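Local coordinates for protein peptide synthetase NRPS type II-PCP (Streptomyces verticillus, PDB 4NEO) that is a small helical peptidyl carrier protein of the nonribosomal peptide synthetase type, whose family carries a phosphopantetheine attachment site, at residues P36-A50 and S66-G78. Residues are numbered along the deposited sequence; the frame is centred on the assembly and turned at random.
Sequences PHEDFAALGGNSIHA and SIRVLLETRTVAG
The ring of Phe40 is sandwiched between Gly45 of its own loop and Leu70 of helix 67-73. CD2 of Leu70 makes a CH-pi contact, 3.7 Å from the Phe40 ring centroid and 8° off the normal; Gly45 CA covers the opposite face near the rim. NH2 of Arg74 comes to the ring's edge, 4.0 Å from CD2 of Phe40, with the planes 83° apart. Bends at chi2 and chi3 fold the arginine chain back over the end of helix 67-73, which it follows; NE donates in the guanidinium plane to Leu71 O, while NH1 reaches OD2 of Asp39 in a salt bridge of 3.1 Å. Chi1 of -179° puts the Asp39 carboxylate beside its carbonyl carbon, on the side of the following amides: OD2 accepts from Ala41 N above the carboxylate plane (an Asx turn) and from Ala42 N on its anti lone pair (an Asx motif). Arg74 O accepts from Phe40 N at 2.9 Å, and Ala77 N donates to Pro36 O at 2.8 Å. Between them, one water joins His37 ND1 to Thr75 OG1 and another Glu38 O to Val76 N. Arg74 NH2 makes a weak hydrogen bond to a bound 2-(2-methoxyethoxy)ethanol. Ala50 CB lies 4.0 Å from Ile67 CD1. The loop thus runs past the 74-75 junction and the start of helix 76-86, helix 47-50 sets Ala50 against helix 67-73, Val76 reaches Trp25 of helix 7-28 and Leu70 touches Thr54 of helix 54-61.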
loop_
_atom_site.group_PDB
_atom_site.type_symbol
_atom_site.label_atom_id
_atom_site.label_comp_id
_atom_site.label_asym_id
_atom_site.label_seq_id
_atom_site.Cartn_x
_atom_site.Cartn_y
_atom_site.Cartn_z
ATOM N N PRO A 36 -3.473 0.261 -8.985
ATOM C CA PRO A 36 -3.987 -0.308 -7.742
ATOM C C PRO A 36 -4.011 -1.858 -7.669
ATOM O O PRO A 36 -3.948 -2.393 -6.566
ATOM C CB PRO A 36 -5.395 0.288 -7.632
ATOM C CG PRO A 36 -5.795 0.670 -9.017
ATOM C CD PRO A 36 -4.548 0.804 -9.848
ATOM N N HIS A 37 -4.064 -2.551 -8.814
ATOM C CA HIS A 37 -4.218 -4.005 -8.847
ATOM C C HIS A 37 -3.053 -4.740 -9.441
ATOM O O HIS A 37 -3.170 -5.947 -9.716
ATOM C CB HIS A 37 -5.519 -4.388 -9.558
ATOM C CG HIS A 37 -6.686 -3.738 -8.939
ATOM N ND1 HIS A 37 -7.086 -4.038 -7.657
ATOM C CD2 HIS A 37 -7.466 -2.724 -9.356
ATOM C CE1 HIS A 37 -8.080 -3.233 -7.315
ATOM N NE2 HIS A 37 -8.323 -2.420 -8.321
ATOM N N GLU A 38 -1.909 -4.052 -9.582
ATOM C CA GLU A 38 -0.721 -4.707 -10.142
ATOM C C GLU A 38 -0.005 -5.520 -9.103
ATOM O O GLU A 38 0.235 -5.040 -8.007
ATOM C CB GLU A 38 0.234 -3.643 -10.745
ATOM C CG GLU A 38 -0.316 -2.931 -11.983
ATOM C CD GLU A 38 0.745 -2.076 -12.674
ATOM O OE1 GLU A 38 1.299 -2.562 -13.691
ATOM O OE2 GLU A 38 1.034 -0.954 -12.161
ATOM N N ASP A 39 0.376 -6.752 -9.433
ATOM C CA ASP A 39 1.039 -7.635 -8.442
ATOM C C ASP A 39 2.485 -7.196 -8.126
ATOM O O ASP A 39 3.276 -6.941 -9.042
ATOM C CB ASP A 39 1.004 -9.119 -8.916
ATOM C CG ASP A 39 1.653 -10.063 -7.913
ATOM O OD1 ASP A 39 0.956 -10.535 -6.991
ATOM O OD2 ASP A 39 2.881 -10.282 -7.981
ATOM N N PHE A 40 2.837 -7.179 -6.841
ATOM C CA PHE A 40 4.130 -6.720 -6.314
ATOM C C PHE A 40 5.295 -7.362 -7.039
ATOM O O PHE A 40 6.249 -6.685 -7.374
ATOM C CB PHE A 40 4.242 -7.079 -4.828
ATOM C CG PHE A 40 5.548 -6.709 -4.187
ATOM C CD1 PHE A 40 5.923 -5.388 -4.068
ATOM C CD2 PHE A 40 6.403 -7.694 -3.701
ATOM C CE1 PHE A 40 7.123 -5.047 -3.476
ATOM C CE2 PHE A 40 7.594 -7.354 -3.106
ATOM C CZ PHE A 40 7.949 -6.032 -2.990
ATOM N N ALA A 41 5.225 -8.674 -7.213
ATOM C CA ALA A 41 6.329 -9.423 -7.813
ATOM C C ALA A 41 6.377 -9.184 -9.303
ATOM O O ALA A 41 7.465 -9.146 -9.874
ATOM C CB ALA A 41 6.200 -10.913 -7.549
ATOM N N ALA A 42 5.209 -9.046 -9.931
ATOM C CA ALA A 42 5.140 -8.689 -11.349
ATOM C C ALA A 42 5.806 -7.346 -11.596
ATOM O O ALA A 42 6.389 -7.149 -12.652
ATOM C CB ALA A 42 3.712 -8.679 -11.877
ATOM N N LEU A 43 5.768 -6.446 -10.621
ATOM C CA LEU A 43 6.485 -5.170 -10.712
ATOM C C LEU A 43 8.000 -5.273 -10.439
ATOM O O LEU A 43 8.674 -4.248 -10.408
ATOM C CB LEU A 43 5.871 -4.144 -9.751
ATOM C CG LEU A 43 4.427 -3.751 -10.072
ATOM C CD1 LEU A 43 3.778 -3.105 -8.868
ATOM C CD2 LEU A 43 4.353 -2.847 -11.278
ATOM N N GLY A 44 8.530 -6.486 -10.259
ATOM C CA GLY A 44 9.933 -6.680 -9.858
ATOM C C GLY A 44 10.199 -6.466 -8.361
ATOM O O GLY A 44 11.351 -6.278 -7.943
ATOM N N GLY A 45 9.155 -6.498 -7.541
ATOM C CA GLY A 45 9.357 -6.267 -6.117
ATOM C C GLY A 45 10.161 -7.401 -5.488
ATOM O O GLY A 45 9.847 -8.564 -5.718
ATOM N N ASN A 46 11.176 -7.058 -4.685
ATOM C CA ASN A 46 11.967 -8.016 -3.910
ATOM C C ASN A 46 11.875 -7.693 -2.412
ATOM O O ASN A 46 11.210 -6.733 -2.012
ATOM C CB ASN A 46 13.437 -8.026 -4.381
ATOM C CG ASN A 46 14.139 -6.688 -4.192
ATOM O OD1 ASN A 46 13.787 -5.888 -3.344
ATOM N ND2 ASN A 46 15.145 -6.442 -5.012
ATOM N N SER A 47 12.554 -8.488 -1.598
ATOM C CA SER A 47 12.520 -8.358 -0.146
ATOM C C SER A 47 12.974 -6.971 0.320
ATOM O O SER A 47 12.332 -6.382 1.191
ATOM C CB SER A 47 13.318 -9.493 0.506
ATOM O OG SER A 47 14.680 -9.400 0.117
ATOM N N ILE A 48 14.021 -6.406 -0.304
ATOM C CA ILE A 48 14.466 -5.052 0.024
ATOM C C ILE A 48 13.339 -4.023 -0.217
ATOM O O ILE A 48 13.078 -3.148 0.642
ATOM C CB ILE A 48 15.723 -4.651 -0.774
ATOM C CG1 ILE A 48 16.906 -5.514 -0.391
ATOM C CG2 ILE A 48 16.057 -3.200 -0.473
ATOM C CD1 ILE A 48 17.955 -5.670 -1.498
ATOM N N HIS A 49 12.645 -4.138 -1.362
ATOM C CA HIS A 49 11.536 -3.215 -1.680
ATOM C C HIS A 49 10.369 -3.367 -0.692
ATOM O O HIS A 49 9.745 -2.363 -0.273
ATOM C CB HIS A 49 10.987 -3.408 -3.093
ATOM C CG HIS A 49 11.995 -3.160 -4.169
ATOM N ND1 HIS A 49 12.212 -4.047 -5.201
ATOM C CD2 HIS A 49 12.896 -2.161 -4.339
ATOM C CE1 HIS A 49 13.158 -3.579 -5.998
ATOM N NE2 HIS A 49 13.604 -2.445 -5.482
ATOM N N ALA A 50 10.067 -4.614 -0.365
ATOM C CA ALA A 50 8.975 -4.935 0.583
ATOM C C ALA A 50 9.218 -4.219 1.916
ATOM O O ALA A 50 8.297 -3.634 2.491
ATOM C CB ALA A 50 8.868 -6.452 0.795
ATOM N N SER A 66 2.983 -5.669 9.964
ATOM C CA SER A 66 3.718 -6.826 9.530
ATOM C C SER A 66 4.012 -6.647 8.087
ATOM O O SER A 66 3.234 -6.050 7.294
ATOM C CB SER A 66 2.923 -8.118 9.803
ATOM O OG SER A 66 3.570 -9.253 9.260
ATOM N N ILE A 67 5.171 -7.153 7.701
ATOM C CA ILE A 67 5.540 -7.268 6.295
ATOM C C ILE A 67 4.536 -8.189 5.525
ATOM O O ILE A 67 4.351 -8.056 4.308
ATOM C CB ILE A 67 6.993 -7.834 6.177
ATOM C CG1 ILE A 67 7.587 -7.539 4.805
ATOM C CG2 ILE A 67 7.046 -9.322 6.460
ATOM C CD1 ILE A 67 8.230 -6.174 4.776
ATOM N N ARG A 68 3.891 -9.091 6.255
ATOM C CA ARG A 68 2.815 -9.934 5.695
ATOM C C ARG A 68 1.667 -9.122 5.087
ATOM O O ARG A 68 0.965 -9.609 4.230
ATOM C CB ARG A 68 2.203 -10.798 6.785
ATOM C CG ARG A 68 3.041 -11.879 7.328
ATOM C CD ARG A 68 2.288 -12.436 8.525
ATOM N NE ARG A 68 3.092 -13.390 9.208
ATOM C CZ ARG A 68 3.201 -14.675 8.877
ATOM N NH1 ARG A 68 2.545 -15.131 7.825
ATOM N NH2 ARG A 68 3.969 -15.515 9.590
ATOM N N VAL A 69 1.494 -7.887 5.505
ATOM C CA VAL A 69 0.410 -7.094 5.006
ATOM C C VAL A 69 0.661 -6.843 3.487
ATOM O O VAL A 69 -0.199 -7.130 2.659
ATOM C CB VAL A 69 0.244 -5.830 5.796
ATOM C CG1 VAL A 69 -0.786 -4.908 5.154
ATOM C CG2 VAL A 69 -0.121 -6.125 7.266
ATOM N N LEU A 70 1.858 -6.435 3.110
ATOM C CA LEU A 70 2.197 -6.330 1.688
ATOM C C LEU A 70 2.262 -7.699 1.023
ATOM O O LEU A 70 1.769 -7.885 -0.085
ATOM C CB LEU A 70 3.534 -5.611 1.499
ATOM C CG LEU A 70 4.107 -5.313 0.085
ATOM C CD1 LEU A 70 5.247 -4.318 0.241
ATOM C CD2 LEU A 70 4.722 -6.525 -0.543
ATOM N N LEU A 71 2.947 -8.647 1.660
ATOM C CA LEU A 71 3.315 -9.871 0.964
ATOM C C LEU A 71 2.158 -10.835 0.844
ATOM O O LEU A 71 2.216 -11.725 0.019
ATOM C CB LEU A 71 4.513 -10.572 1.606
ATOM C CG LEU A 71 5.841 -9.792 1.505
ATOM C CD1 LEU A 71 6.941 -10.538 2.278
ATOM C CD2 LEU A 71 6.220 -9.612 0.040
ATOM N N GLU A 72 1.101 -10.641 1.624
ATOM C CA GLU A 72 -0.086 -11.513 1.522
ATOM C C GLU A 72 -1.231 -10.859 0.730
ATOM O O GLU A 72 -2.143 -11.540 0.268
ATOM C CB GLU A 72 -0.560 -11.947 2.923
ATOM C CG GLU A 72 0.433 -12.933 3.521
ATOM C CD GLU A 72 0.060 -13.381 4.932
ATOM O OE1 GLU A 72 -0.998 -12.944 5.437
ATOM O OE2 GLU A 72 0.858 -14.154 5.513
ATOM N N THR A 73 -1.181 -9.542 0.554
ATOM C CA THR A 73 -2.197 -8.881 -0.254
ATOM C C THR A 73 -1.683 -8.649 -1.682
ATOM O O THR A 73 -2.415 -8.840 -2.616
ATOM C CB THR A 73 -2.633 -7.569 0.335
ATOM O OG1 THR A 73 -1.501 -6.675 0.405
ATOM C CG2 THR A 73 -3.285 -7.781 1.662
ATOM N N ARG A 74 -0.417 -8.228 -1.798
ATOM C CA ARG A 74 0.343 -8.137 -3.037
ATOM C C ARG A 74 -0.083 -7.054 -4.029
ATOM O O ARG A 74 0.538 -6.952 -5.072
ATOM C CB ARG A 74 0.366 -9.482 -3.774
ATOM C CG ARG A 74 0.587 -10.683 -2.885
ATOM C CD ARG A 74 1.448 -11.717 -3.526
ATOM N NE ARG A 74 2.846 -11.622 -3.072
ATOM C CZ ARG A 74 3.910 -11.518 -3.874
ATOM N NH1 ARG A 74 3.749 -11.435 -5.200
ATOM N NH2 ARG A 74 5.149 -11.493 -3.355
ATOM N N THR A 75 -1.152 -6.302 -3.777
ATOM C CA THR A 75 -1.493 -5.147 -4.607
ATOM C C THR A 75 -1.589 -3.923 -3.719
ATOM O O THR A 75 -1.738 -4.028 -2.474
ATOM C CB THR A 75 -2.776 -5.314 -5.395
ATOM O OG1 THR A 75 -3.906 -5.377 -4.501
ATOM C CG2 THR A 75 -2.702 -6.579 -6.267
ATOM N N VAL A 76 -1.487 -2.754 -4.338
ATOM C CA VAL A 76 -1.661 -1.524 -3.605
ATOM C C VAL A 76 -3.085 -1.469 -3.022
ATOM O O VAL A 76 -3.249 -1.086 -1.858
ATOM C CB VAL A 76 -1.467 -0.311 -4.523
ATOM C CG1 VAL A 76 -2.094 0.949 -3.936
ATOM C CG2 VAL A 76 0.008 -0.105 -4.891
ATOM N N ALA A 77 -4.109 -1.782 -3.837
ATOM C CA ALA A 77 -5.521 -1.751 -3.322
ATOM C C ALA A 77 -5.767 -2.742 -2.154
ATOM O O ALA A 77 -6.483 -2.424 -1.206
ATOM C CB ALA A 77 -6.517 -2.020 -4.423
ATOM N N GLY A 78 -5.195 -3.936 -2.274
ATOM C CA GLY A 78 -5.283 -4.980 -1.265
ATOM C C GLY A 78 -4.638 -4.513 0.020
ATOM O O GLY A 78 -5.234 -4.618 1.073
HETATM O O HOH W 1 -6.245 -6.020 -5.817
HETATM O O HOH W 2 -0.538 -2.599 -7.034
#